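Sugar ABC transporter, sugar-binding protein (Streptococcus pneumoniae, PDB 2HEU) probably binds a raffinose-type oligosaccharide outside the cell membrane and delivers it to an ABC transporter, and is seen here in its sugar-free form. Local coordinates at residues G69-P72 with D73-I77; E94-N98 with K99-K103; E153-V156 with K157-A161; E235-Y239 with T240-G244; A263-E266 with Q267-F271. All coordinates share one frame; numbering follows the deposited sequence. Where two conformers were deposited one is given.

Contact 1: residues G69-P72 with D73-I77; sequences GDVP and DVVNI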
loop_
_atom_site.group_PDB
_atom_site.type_symbol
_atom_site.label_atom_id
_atom_site.label_comp_id
_atom_site.label_asym_id
_atom_site.label_seq_id
_atom_site.Cartn_x
_atom_site.Cartn_y
_atom_site.Cartn_z
ATOM N N GLY A 69 2.126 16.692 -23.391
ATOM C CA GLY A 69 0.752 16.989 -23.657
ATOM C C GLY A 69 -0.011 15.878 -24.332
ATOM O O GLY A 69 -0.908 16.158 -25.091
ATOM N N ASP A 70 0.304 14.615 -24.057
ATOM C CA ASP A 70 -0.356 13.445 -24.631
ATOM C C ASP A 70 -0.869 12.590 -23.490
ATOM O O ASP A 70 -0.406 11.489 -23.246
ATOM C CB ASP A 70 0.651 12.649 -25.412
ATOM C CG ASP A 70 0.131 11.378 -25.943
ATOM O OD1 ASP A 70 -1.100 11.182 -26.074
ATOM O OD2 ASP A 70 0.976 10.476 -26.147
ATOM N N VAL A 71 -1.877 13.152 -22.734
ATOM C CA VAL A 71 -2.405 12.531 -21.512
ATOM C C VAL A 71 -3.447 11.481 -21.862
ATOM O O VAL A 71 -4.408 11.763 -22.586
ATOM C CB VAL A 71 -3.005 13.596 -20.538
ATOM C CG1 VAL A 71 -3.472 12.956 -19.215
ATOM C CG2 VAL A 71 -2.062 14.730 -20.274
ATOM N N PRO A 72 -3.271 10.196 -21.398
ATOM C CA PRO A 72 -4.309 9.230 -21.672
ATOM C C PRO A 72 -5.657 9.680 -21.130
ATOM O O PRO A 72 -5.756 10.391 -20.127
ATOM C CB PRO A 72 -3.826 8.006 -20.950
ATOM C CG PRO A 72 -2.366 8.190 -20.817
ATOM C CD PRO A 72 -2.149 9.632 -20.628
ATOM N N ASP A 73 -6.787 9.236 -21.749
ATOM C CA ASP A 73 -8.123 9.679 -21.299
ATOM C C ASP A 73 -8.362 9.257 -19.864
ATOM O O ASP A 73 -8.892 10.067 -19.107
ATOM C CB ASP A 73 -9.186 9.112 -22.206
ATOM C CG ASP A 73 -8.914 9.496 -23.665
ATOM O OD1 ASP A 73 -9.213 10.580 -24.071
ATOM O OD2 ASP A 73 -8.315 8.659 -24.379
ATOM N N VAL A 74 -8.072 8.020 -19.532
ATOM C CA VAL A 74 -8.228 7.504 -18.182
ATOM C C VAL A 74 -6.888 6.942 -17.794
ATOM O O VAL A 74 -6.299 6.170 -18.532
ATOM C CB VAL A 74 -9.317 6.432 -18.096
ATOM C CG1 VAL A 74 -9.481 5.967 -16.630
ATOM C CG2 VAL A 74 -10.693 6.988 -18.584
ATOM N N VAL A 75 -6.385 7.361 -16.615
ATOM C CA VAL A 75 -5.046 7.001 -16.170
ATOM C C VAL A 75 -5.090 6.301 -14.849
ATOM O O VAL A 75 -5.626 6.818 -13.879
ATOM C CB VAL A 75 -4.190 8.302 -16.012
ATOM C CG1 VAL A 75 -2.772 7.963 -15.585
ATOM C CG2 VAL A 75 -4.159 9.075 -17.349
ATOM N N ASN A 76 -4.457 5.130 -14.800
ATOM C CA ASN A 76 -4.162 4.488 -13.481
ATOM C C ASN A 76 -2.912 5.240 -12.959
ATOM O O ASN A 76 -1.834 5.085 -13.525
ATOM C CB ASN A 76 -3.928 3.017 -13.688
ATOM C CG ASN A 76 -3.566 2.224 -12.458
ATOM O OD1 ASN A 76 -3.784 2.698 -11.264
ATOM N ND2 ASN A 76 -3.074 1.106 -12.663
ATOM N N ILE A 77 -3.083 6.004 -11.900
ATOM C CA ILE A 77 -2.001 6.769 -11.268
ATOM C C ILE A 77 -2.168 6.580 -9.787
ATOM O O ILE A 77 -3.294 6.629 -9.266
ATOM C CB ILE A 77 -2.049 8.253 -11.729
ATOM C CG1 ILE A 77 -0.875 9.001 -11.087
ATOM C CG2 ILE A 77 -3.370 8.917 -11.453
ATOM C CD1 ILE A 77 -0.751 10.477 -11.631
#

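Contact 2: residues E94-N98 with K99-K103; sequences EDLSN and KDYLK. With NA (sodium ion), chain E.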
loop_
_atom_site.group_PDB
_atom_site.type_symbol
_atom_site.label_atom_id
_atom_site.label_comp_id
_atom_site.label_asym_id
_atom_site.label_seq_id
_atom_site.Cartn_x
_atom_site.Cartn_y
_atom_site.Cartn_z
ATOM N N GLU A 94 -9.338 16.017 -14.519
ATOM C CA GLU A 94 -10.676 16.484 -14.239
ATOM C C GLU A 94 -10.959 16.425 -12.735
ATOM O O GLU A 94 -10.628 15.461 -12.067
ATOM C CB GLU A 94 -11.672 15.628 -14.986
ATOM C CG GLU A 94 -13.106 16.143 -14.855
ATOM C CD GLU A 94 -14.119 15.400 -15.637
ATOM O OE1 GLU A 94 -13.826 14.462 -16.354
ATOM O OE2 GLU A 94 -15.330 15.815 -15.546
ATOM N N ASP A 95 -11.591 17.448 -12.192
ATOM C CA ASP A 95 -12.075 17.500 -10.869
ATOM C C ASP A 95 -13.292 16.588 -10.782
ATOM O O ASP A 95 -14.344 16.744 -11.401
ATOM C CB ASP A 95 -12.428 18.982 -10.476
ATOM C CG ASP A 95 -13.041 19.121 -9.098
ATOM O OD1 ASP A 95 -13.092 18.145 -8.329
ATOM O OD2 ASP A 95 -13.429 20.278 -8.780
ATOM N N LEU A 96 -13.125 15.532 -9.991
ATOM C CA LEU A 96 -14.148 14.516 -9.752
ATOM C C LEU A 96 -15.032 14.735 -8.533
ATOM O O LEU A 96 -15.893 13.894 -8.213
ATOM C CB LEU A 96 -13.562 13.121 -9.704
ATOM C CG LEU A 96 -12.564 12.780 -10.857
ATOM C CD1 LEU A 96 -12.069 11.335 -10.657
ATOM C CD2 LEU A 96 -13.179 12.880 -12.233
ATOM N N SER A 97 -14.791 15.815 -7.782
ATOM C CA SER A 97 -15.421 15.992 -6.455
ATOM C C SER A 97 -16.899 15.877 -6.418
ATOM O O SER A 97 -17.413 15.308 -5.420
ATOM C CB SER A 97 -15.059 17.403 -5.909
ATOM O OG SER A 97 -13.659 17.601 -5.874
ATOM N N ASN A 98 -17.579 16.296 -7.495
ATOM C CA ASN A 98 -19.025 16.397 -7.541
ATOM C C ASN A 98 -19.651 15.267 -8.360
ATOM O O ASN A 98 -20.850 15.303 -8.541
ATOM C CB ASN A 98 -19.396 17.794 -8.055
ATOM C CG ASN A 98 -18.696 18.868 -7.291
ATOM O OD1 ASN A 98 -18.815 18.950 -6.068
ATOM N ND2 ASN A 98 -17.865 19.618 -7.966
ATOM N N LYS A 99 -18.929 14.235 -8.739
ATOM C CA LYS A 99 -19.444 13.114 -9.526
ATOM C C LYS A 99 -20.271 12.298 -8.630
ATOM O O LYS A 99 -19.843 11.907 -7.533
ATOM C CB LYS A 99 -18.311 12.301 -10.083
ATOM C CG LYS A 99 -17.362 12.970 -11.013
ATOM C CD LYS A 99 -17.948 13.451 -12.302
ATOM C CE LYS A 99 -16.833 13.973 -13.195
ATOM N NZ LYS A 99 -17.495 14.520 -14.431
ATOM N N ASP A 100 -21.447 11.936 -9.069
ATOM C CA ASP A 100 -22.288 11.074 -8.269
ATOM C C ASP A 100 -21.597 9.728 -7.976
ATOM O O ASP A 100 -21.763 9.184 -6.861
ATOM C CB ASP A 100 -23.670 10.879 -8.896
ATOM C CG ASP A 100 -24.541 12.165 -8.886
ATOM O OD1 ASP A 100 -24.263 13.167 -8.207
ATOM O OD2 ASP A 100 -25.527 12.116 -9.591
ATOM N N TYR A 101 -20.861 9.199 -8.924
ATOM C CA TYR A 101 -20.258 7.905 -8.741
ATOM C C TYR A 101 -19.187 7.928 -7.637
ATOM O O TYR A 101 -18.843 6.882 -7.088
ATOM C CB TYR A 101 -19.654 7.361 -10.075
ATOM C CG TYR A 101 -18.602 8.141 -10.784
ATOM C CD1 TYR A 101 -18.909 8.725 -12.002
ATOM C CD2 TYR A 101 -17.337 8.304 -10.286
ATOM C CE1 TYR A 101 -18.011 9.467 -12.660
ATOM C CE2 TYR A 101 -16.354 8.982 -10.960
ATOM C CZ TYR A 101 -16.685 9.557 -12.210
ATOM O OH TYR A 101 -15.693 10.245 -12.862
ATOM N N LEU A 102 -18.668 9.116 -7.316
ATOM C CA LEU A 102 -17.663 9.195 -6.240
ATOM C C LEU A 102 -18.283 8.807 -4.898
ATOM O O LEU A 102 -17.536 8.332 -4.002
ATOM C CB LEU A 102 -16.992 10.558 -6.233
ATOM C CG LEU A 102 -15.778 10.785 -5.392
ATOM C CD1 LEU A 102 -14.672 9.848 -5.804
ATOM C CD2 LEU A 102 -15.347 12.209 -5.394
ATOM N N LYS A 103 -19.572 8.964 -4.734
ATOM C CA LYS A 103 -20.231 8.623 -3.504
ATOM C C LYS A 103 -20.156 7.104 -3.193
ATOM O O LYS A 103 -20.418 6.666 -2.071
ATOM C CB LYS A 103 -21.682 9.087 -3.521
ATOM C CG LYS A 103 -21.811 10.602 -3.733
ATOM C CD LYS A 103 -20.936 11.446 -2.753
ATOM C CE LYS A 103 -21.137 11.241 -1.214
ATOM N NZ LYS A 103 -20.269 12.150 -0.264
HETATM NA NA NA E . -21.357 6.264 0.038
HETATM O O HOH W 1 -19.434 13.377 -5.242
HETATM O O HOH W 2 -19.317 7.307 0.786
HETATM O O HOH W 3 -23.336 6.231 -1.201
HETATM O O HOH W 4 -21.993 8.516 0.352
#

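Contact 3: residues E153-V156 with K157-A161; sequences EQLV and KDIVA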
loop_
_atom_site.group_PDB
_atom_site.type_symbol
_atom_site.label_atom_id
_atom_site.label_comp_id
_atom_site.label_asym_id
_atom_site.label_seq_id
_atom_site.Cartn_x
_atom_site.Cartn_y
_atom_site.Cartn_z
ATOM N N GLU A 153 6.642 -8.363 21.588
ATOM C CA GLU A 153 7.945 -8.713 22.093
ATOM C C GLU A 153 7.871 -10.126 22.719
ATOM O O GLU A 153 8.723 -10.979 22.450
ATOM C CB GLU A 153 8.374 -7.722 23.228
ATOM C CG GLU A 153 8.671 -6.373 22.788
ATOM C CD GLU A 153 8.874 -5.375 23.929
ATOM O OE1 GLU A 153 8.479 -5.706 25.085
ATOM O OE2 GLU A 153 9.406 -4.279 23.676
ATOM N N GLN A 154 6.847 -10.373 23.545
ATOM C CA GLN A 154 6.786 -11.656 24.241
ATOM C C GLN A 154 6.553 -12.795 23.288
ATOM O O GLN A 154 7.074 -13.882 23.476
ATOM C CB GLN A 154 5.732 -11.620 25.344
ATOM C CG GLN A 154 5.800 -12.828 26.238
ATOM C CD GLN A 154 7.139 -12.885 26.984
ATOM O OE1 GLN A 154 7.905 -13.909 26.836
ATOM N NE2 GLN A 154 7.503 -11.835 27.685
ATOM N N LEU A 155 5.742 -12.603 22.247
ATOM C CA LEU A 155 5.475 -13.609 21.238
ATOM C C LEU A 155 6.761 -14.041 20.574
ATOM O O LEU A 155 7.015 -15.222 20.392
ATOM C CB LEU A 155 4.470 -13.012 20.229
ATOM C CG LEU A 155 4.215 -13.925 18.988
ATOM C CD1 LEU A 155 3.627 -15.258 19.380
ATOM C CD2 LEU A 155 3.394 -13.151 18.030
ATOM N N VAL A 156 7.586 -13.068 20.157
ATOM C CA VAL A 156 8.841 -13.366 19.486
ATOM C C VAL A 156 9.720 -14.177 20.436
ATOM O O VAL A 156 10.300 -15.188 20.028
ATOM C CB VAL A 156 9.499 -12.070 19.010
ATOM C CG1 VAL A 156 10.864 -12.296 18.443
ATOM C CG2 VAL A 156 8.598 -11.430 17.960
ATOM N N LYS A 157 9.845 -13.744 21.698
ATOM C CA LYS A 157 10.672 -14.481 22.641
ATOM C C LYS A 157 10.124 -15.840 22.843
ATOM O O LYS A 157 10.891 -16.824 22.960
ATOM C CB LYS A 157 10.717 -13.715 23.979
ATOM C CG LYS A 157 11.436 -12.408 23.878
ATOM C CD LYS A 157 11.309 -11.565 25.169
ATOM C CE LYS A 157 11.848 -10.160 24.975
ATOM N NZ LYS A 157 11.548 -9.355 26.222
ATOM N N ASP A 158 8.828 -16.039 22.937
ATOM C CA ASP A 158 8.212 -17.331 23.152
ATOM C C ASP A 158 8.464 -18.263 21.990
ATOM O O ASP A 158 8.716 -19.463 22.206
ATOM C CB ASP A 158 6.689 -17.218 23.371
ATOM C CG ASP A 158 6.346 -16.591 24.715
ATOM O OD1 ASP A 158 7.240 -16.366 25.589
ATOM O OD2 ASP A 158 5.146 -16.314 24.898
ATOM N N ILE A 159 8.422 -17.764 20.763
ATOM C CA ILE A 159 8.740 -18.613 19.591
ATOM C C ILE A 159 10.162 -19.073 19.639
ATOM O O ILE A 159 10.496 -20.260 19.407
ATOM C CB ILE A 159 8.383 -17.858 18.313
ATOM C CG1 ILE A 159 6.872 -17.675 18.192
ATOM C CG2 ILE A 159 8.961 -18.604 17.095
ATOM C CD1 ILE A 159 6.472 -16.657 17.118
ATOM N N VAL A 160 11.111 -18.174 19.921
ATOM C CA VAL A 160 12.491 -18.561 20.042
ATOM C C VAL A 160 12.665 -19.620 21.085
ATOM O O VAL A 160 13.375 -20.584 20.859
ATOM C CB VAL A 160 13.415 -17.349 20.361
ATOM C CG1 VAL A 160 14.847 -17.783 20.539
ATOM C CG2 VAL A 160 13.368 -16.303 19.191
ATOM N N ALA A 161 12.009 -19.459 22.252
ATOM C CA ALA A 161 12.205 -20.450 23.301
ATOM C C ALA A 161 11.682 -21.832 22.877
ATOM O O ALA A 161 12.188 -22.816 23.433
ATOM C CB ALA A 161 11.533 -19.893 24.584
#

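Contact 4: residues E235-Y239 with T240-G244; sequences EGAGY and TDVIG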
loop_
_atom_site.group_PDB
_atom_site.type_symbol
_atom_site.label_atom_id
_atom_site.label_comp_id
_atom_site.label_asym_id
_atom_site.label_seq_id
_atom_site.Cartn_x
_atom_site.Cartn_y
_atom_site.Cartn_z
ATOM N N GLU A 235 20.852 -11.741 6.533
ATOM C CA GLU A 235 21.477 -10.473 6.205
ATOM C C GLU A 235 21.498 -10.248 4.732
ATOM O O GLU A 235 21.368 -9.115 4.278
ATOM C CB GLU A 235 22.887 -10.385 6.814
ATOM C CG GLU A 235 22.995 -10.476 8.304
ATOM C CD GLU A 235 23.098 -11.881 8.918
ATOM O OE1 GLU A 235 22.783 -12.878 8.265
ATOM O OE2 GLU A 235 23.548 -11.937 10.123
ATOM N N GLY A 236 21.687 -11.323 3.962
ATOM C CA GLY A 236 21.767 -11.296 2.507
ATOM C C GLY A 236 20.492 -11.811 1.802
ATOM O O GLY A 236 20.487 -11.955 0.572
ATOM N N ALA A 237 19.412 -12.013 2.564
ATOM C CA ALA A 237 18.222 -12.615 1.984
ATOM C C ALA A 237 17.399 -11.578 1.245
ATOM O O ALA A 237 17.232 -10.428 1.668
ATOM C CB ALA A 237 17.404 -13.214 3.093
ATOM N N GLY A 238 16.825 -12.002 0.114
ATOM C CA GLY A 238 15.942 -11.193 -0.653
ATOM C C GLY A 238 14.476 -11.509 -0.362
ATOM O O GLY A 238 14.086 -12.437 0.341
ATOM N N TYR A 239 13.634 -10.694 -0.975
ATOM C CA TYR A 239 12.155 -10.882 -0.892
ATOM C C TYR A 239 11.780 -12.282 -1.200
ATOM O O TYR A 239 11.005 -12.904 -0.425
ATOM C CB TYR A 239 11.485 -9.884 -1.813
ATOM C CG TYR A 239 10.008 -9.991 -1.927
ATOM C CD1 TYR A 239 9.182 -9.748 -0.820
ATOM C CD2 TYR A 239 9.438 -10.334 -3.064
ATOM C CE1 TYR A 239 7.778 -9.803 -0.966
ATOM C CE2 TYR A 239 8.043 -10.392 -3.221
ATOM C CZ TYR A 239 7.237 -10.120 -2.156
ATOM O OH TYR A 239 5.847 -10.127 -2.262
ATOM N N THR A 240 12.204 -12.851 -2.325
ATOM C CA THR A 240 11.732 -14.195 -2.667
ATOM C C THR A 240 12.198 -15.227 -1.651
ATOM O O THR A 240 11.513 -16.194 -1.382
ATOM C CB THR A 240 12.175 -14.653 -4.100
ATOM O OG1 THR A 240 13.602 -14.563 -4.209
ATOM C CG2 THR A 240 11.428 -13.790 -5.116
ATOM N N ASP A 241 13.376 -15.001 -1.070
ATOM C CA ASP A 241 13.891 -15.902 -0.071
ATOM C C ASP A 241 12.954 -15.924 1.127
ATOM O O ASP A 241 12.742 -17.020 1.717
ATOM C CB ASP A 241 15.280 -15.497 0.393
ATOM C CG ASP A 241 16.356 -15.552 -0.686
ATOM O OD1 ASP A 241 16.241 -16.336 -1.657
ATOM O OD2 ASP A 241 17.372 -14.823 -0.496
ATOM N N VAL A 242 12.463 -14.772 1.610
ATOM C CA VAL A 242 11.548 -14.774 2.785
ATOM C C VAL A 242 10.141 -15.175 2.452
ATOM O O VAL A 242 9.471 -15.755 3.317
ATOM C CB VAL A 242 11.552 -13.438 3.594
ATOM C CG1 VAL A 242 13.026 -13.154 3.982
ATOM C CG2 VAL A 242 10.916 -12.299 2.830
ATOM N N ILE A 243 9.665 -14.913 1.251
ATOM C CA ILE A 243 8.391 -15.496 0.814
ATOM C C ILE A 243 8.505 -17.023 0.886
ATOM O O ILE A 243 7.601 -17.707 1.387
ATOM C CB ILE A 243 8.056 -15.027 -0.611
ATOM C CG1 ILE A 243 7.767 -13.537 -0.654
ATOM C CG2 ILE A 243 6.909 -15.916 -1.209
ATOM C CD1 ILE A 243 6.589 -13.069 0.106
ATOM N N GLY A 244 9.599 -17.577 0.351
ATOM C CA GLY A 244 9.798 -19.003 0.394
ATOM C C GLY A 244 9.943 -19.531 1.789
ATOM O O GLY A 244 9.319 -20.558 2.148
HETATM O O HOH W 5 19.850 -13.697 -1.683
#

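Contact 5: residues A263-E266 with Q267-F271; sequences AINE and QKPNF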
loop_
_atom_site.group_PDB
_atom_site.type_symbol
_atom_site.label_atom_id
_atom_site.label_comp_id
_atom_site.label_asym_id
_atom_site.label_seq_id
_atom_site.Cartn_x
_atom_site.Cartn_y
_atom_site.Cartn_z
ATOM N N ALA A 263 2.480 -14.089 -4.089
ATOM C CA ALA A 263 3.740 -14.791 -4.143
ATOM C C ALA A 263 3.757 -15.970 -3.192
ATOM O O ALA A 263 4.299 -17.047 -3.503
ATOM C CB ALA A 263 4.899 -13.853 -3.889
ATOM N N ILE A 264 3.249 -15.790 -1.970
ATOM C CA ILE A 264 3.229 -16.865 -0.997
ATOM C C ILE A 264 2.390 -18.037 -1.570
ATOM O O ILE A 264 2.839 -19.203 -1.470
ATOM C CB ILE A 264 2.634 -16.382 0.362
ATOM C CG1 ILE A 264 3.573 -15.318 0.967
ATOM C CG2 ILE A 264 2.466 -17.577 1.282
ATOM C CD1 ILE A 264 2.905 -14.552 2.074
ATOM N N ASN A 265 1.243 -17.764 -2.098
ATOM C CA ASN A 265 0.368 -18.890 -2.572
ATOM C C ASN A 265 1.033 -19.660 -3.675
ATOM O O ASN A 265 0.776 -20.876 -3.776
ATOM C CB ASN A 265 -0.988 -18.370 -2.957
ATOM C CG ASN A 265 -1.859 -18.033 -1.797
ATOM O OD1 ASN A 265 -1.698 -18.623 -0.715
ATOM N ND2 ASN A 265 -2.805 -17.159 -2.011
ATOM N N GLU A 266 1.834 -19.072 -4.513
ATOM C CA GLU A 266 2.388 -19.793 -5.625
ATOM C C GLU A 266 3.514 -20.732 -5.187
ATOM O O GLU A 266 4.061 -21.513 -5.987
ATOM C CB GLU A 266 2.907 -18.793 -6.691
ATOM C CG GLU A 266 1.834 -17.972 -7.344
ATOM C CD GLU A 266 2.200 -17.415 -8.676
ATOM O OE1 GLU A 266 3.366 -17.480 -9.060
ATOM O OE2 GLU A 266 1.223 -16.981 -9.386
ATOM N N GLN A 267 3.878 -20.661 -3.892
ATOM C CA GLN A 267 4.829 -21.613 -3.309
ATOM C C GLN A 267 4.147 -22.832 -2.700
ATOM O O GLN A 267 4.857 -23.725 -2.199
ATOM C CB GLN A 267 5.642 -20.866 -2.234
ATOM C CG GLN A 267 6.491 -19.768 -2.834
ATOM C CD GLN A 267 7.516 -20.256 -3.817
ATOM O OE1 GLN A 267 8.067 -21.375 -3.656
ATOM N NE2 GLN A 267 7.835 -19.469 -4.836
ATOM N N LYS A 268 2.821 -22.881 -2.754
ATOM C CA LYS A 268 2.077 -24.075 -2.236
ATOM C C LYS A 268 2.309 -24.339 -0.760
ATOM O O LYS A 268 2.701 -25.451 -0.375
ATOM C CB LYS A 268 2.350 -25.337 -3.130
ATOM C CG LYS A 268 2.216 -25.105 -4.631
ATOM C CD LYS A 268 0.831 -24.606 -5.029
ATOM C CE LYS A 268 0.457 -25.149 -6.521
ATOM N NZ LYS A 268 0.828 -24.267 -7.509
ATOM N N PRO A 269 2.045 -23.354 0.079
ATOM C CA PRO A 269 2.181 -23.600 1.540
ATOM C C PRO A 269 1.180 -24.622 1.985
ATOM O O PRO A 269 0.093 -24.762 1.501
ATOM C CB PRO A 269 1.822 -22.256 2.168
ATOM C CG PRO A 269 0.967 -21.556 1.103
ATOM C CD PRO A 269 1.518 -22.041 -0.224
ATOM N N ASN A 270 1.641 -25.389 2.972
ATOM C CA ASN A 270 0.857 -26.470 3.583
ATOM C C ASN A 270 0.326 -26.066 4.956
ATOM O O ASN A 270 0.369 -26.861 5.907
ATOM C CB ASN A 270 1.741 -27.717 3.693
ATOM C CG ASN A 270 1.001 -28.896 3.982
ATOM O OD1 ASN A 270 -0.149 -29.075 3.560
ATOM N ND2 ASN A 270 1.612 -29.765 4.761
ATOM N N PHE A 271 -0.175 -24.879 5.096
ATOM C CA PHE A 271 -0.797 -24.332 6.327
ATOM C C PHE A 271 -1.724 -23.229 5.938
ATOM O O PHE A 271 -1.646 -22.662 4.845
ATOM C CB PHE A 271 0.268 -23.891 7.297
ATOM C CG PHE A 271 1.121 -22.741 6.802
ATOM C CD1 PHE A 271 2.288 -22.964 6.123
ATOM C CD2 PHE A 271 0.762 -21.405 7.066
ATOM C CE1 PHE A 271 3.089 -21.883 5.663
ATOM C CE2 PHE A 271 1.525 -20.387 6.637
ATOM C CZ PHE A 271 2.710 -20.620 5.940
HETATM O O HOH W 6 6.334 -17.025 -5.345
HETATM O O HOH W 7 -0.966 -22.149 -5.843
HETATM O O HOH W 8 3.566 -23.702 -7.752
#

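Contact 1: residues G69-P72 with D73-I77
Pro72 and Val75 meet across the bend that turns the chain from a loop into strand 74-76, and the contact between them is apolar. Val75 CG2 lies 3.8 Å from Pro72 CB and nearly as close to CG and CD, so one methyl touches three of the ring carbons. The torsion of Val75 explains this: CG1 is anti to the backbone N (chi1 -178°), which places CG2 beside that N, where it meets the proline ring. The same methyl lies 3.5 Å from Pro72 O, a van der Waals approach. Val71 CG1 adds a looser touch at 4.4 Å from Val75 CG2. Among polar groups, Asp73 directs its carboxylate outside the bend, where OD1 is hydrogen-bonded to Thr302 OG1 and OD2 to Glu22 N. Val74 bonds through its backbone to Glu22 and Phe24 of strand 19-24, and Val75 to Ser297 of strand 295-298, while Leu62 of helix 58-67 packs on both Pro72 and Val75.

Contact 2: residues E94-N98 with K99-K103
Lys99 NZ and Glu94 OE2 form a salt bridge of 2.8 Å that spans a type I beta turn running from Leu96 to Lys99. The ammonium meets the oxygen from above the carboxylate plane, 47° out of it, and the two side chains cross at about a right angle. The turn itself is closed by Lys99 N on Leu96 O at 3.1 Å. Overlapping its start, Asp95 OD1 takes two bonds from one residue, Ser97 N at 2.9 Å in an Asx turn and Ser97 OG at 2.6 Å, which meets the syn lone pair of Asp95 OD1; together they fix the carboxylate against the loop. One water donates to both Ser97 O and Lys99 O. Packing follows the lysine chain: bent at chi2 (-64°), it sends CE to within 3.9 Å of Leu96 CD2, while its CB sits over the centre of one face of the Tyr101 ring. Leu96 and Tyr101 both reach Ile298 of strand 295-298 and Val122 of strand 122-123, and Tyr101 also packs on Val312 of helix 305-315. The 3-10 segment that starts at Asp100 brings Lys103 O to 2.3 Å from the sodium ion, which three waters and Glu335 also bind.

Contact 3: residues E153-V156 with K157-A161
Leu155 and Ile159, one helical turn apart, touch through their ends, Leu155 CD1 lying 3.9 Å from Ile159 CD1. Both belong to the buried side of helix 149-161. The leucine CG stands anti to its own amide nitrogen (chi1 173°), whereas Ile159 CG1 lies beside its N, so that the two chains lean together obliquely and the isoleucine CG1 also rests 3.3 Å from Leu155 O. On the solvent side, Gln154 folds back at chi2 (63°) and brings its terminal amide alongside the carboxylate of Asp158, the two planes 41° apart. Lys157 instead runs extended beyond CG, its CG 3.4 Å from Glu153 O. Lys157 NZ stays 4.9 Å from Glu153 OE1, so any attraction is probably weak; the glutamate's salt bridge is made by OE2 to Lys219.

What spaces these pairs is the i to i+4 backbone bonding of an alpha helix. Asp158 N reaches Gln154 O at 2.8 Å and Ile159 N reaches Leu155 O at 2.9 Å; Lys157 and Val160 bond in the same way to Glu153 and Val156. The buried face is covered by Met253 of strand 253-257, which touches both Leu155 and Ile159. Loop residues extend that cover, with Pro146 on Leu155, Leu143 on Ile159, Phe167 on Val156 and Pro166 on Val160.

Contact 4: residues E235-Y239 with T240-G244
Ile243 lies across one face of the ring of Tyr239, four residues before it. Its CG1 is 3.8 Å from the ring centroid and close to the ring normal, a CH-pi contact displaced toward the rim, and CD1 continues outward to 3.6 Å from Tyr239 CE1. The tyrosine CG is anti to the backbone N (chi1 176°), which places the ring where the isoleucine can cover it. The ring also meets that of Trp175, the planes inclined to each other.

Asp241 turns the other way, back over the start of the helix. Its OD2 accepts from Gly238 N at 2.9 Å, the N-H pointing almost straight at the oxygen (170°) but coming from 42° above the carboxylate plane. A water donating to both OD2 and Gly236 O adds a second tie to the preceding loop. Ala237 packs beside this link, its CB 3.9 Å from Asp241 OD2. Val242 N then bonds to Gly238 O at 3.1 Å and Ile243 N to Tyr239 O at 2.9 Å, opening the regular bonding of helix 239-247. With glycine at the N-cap and the residue three places on returning its carboxylate to the glycine amide, this is the N3-to-N-cap half of a capping box; the glycine has no side chain to supply the other.

Contact 5: residues A263-E266 with Q267-F271
Asn265 O accepts from two donors at the end of helix 260-265: Lys268 N at 3.0 Å, which closes a type I beta turn from Asn265 to Lys268, and a water that makes a weak link onward to Lys268 NZ. The amide comes from well above the carbonyl plane, 59° out of it, as the tight turn requires. A second water, donating to Glu266 O and accepting from Lys268 NZ at 2.8 Å, gives the ammonium a firmer hold. Bends in the lysine chain from chi2 onward bring NZ back over the turn to reach these waters. One residue earlier, Gln267 N bonds to Ile264 O at 3.0 Å. The glutamine chain, bent at chi2 (-61°), passes its CG 3.6 Å from Ala263 O, and a further water joins that same oxygen to Gln267 NE2.

Positive phi at Lys268 (60°) takes the chain out of helical geometry, and Pro269, which has no N-H to offer, follows directly. Its ring turns back on the helix end, CD lying 3.4 Å from Ile264 O and CG 4.3 Å from Ile264 CG2. Ile264 is the buried member of this group: it packs on Ile243 and Phe246 of helix 239-247, Tyr132 of strand 129-134 and Ile273 of strand 273-276. Farther along, the Phe271 ring meets Phe246 edge-to-face, so the loop crosses from helix 260-265 to strand 273-276 against helix 239-247.

In the fold
Five local contacts illustrate how short-range chemistry follows position in a solute-binding fold. Contact 1 is buried and apolar where its side chains meet, at a strand entrance; contact 5 lies at the surface, where waters and backbone bonds finish a helix. The others are partly buried and mix both kinds. Contacts 1 and 2, their centres about 17 Å apart, both adjoin strand 295-298 of the five-stranded sheet, but contact 2 adds a salt bridge and a sodium ligand. Contact 3, within one helix, lies across the chain's centre, its own centre about 50 Å from that of contact 1. Contacts 4 and 5 touch directly, Ile243 CG2 lying 3.7 Å from Ala263 O, and thus pack helix 239-247 against helix 260-265.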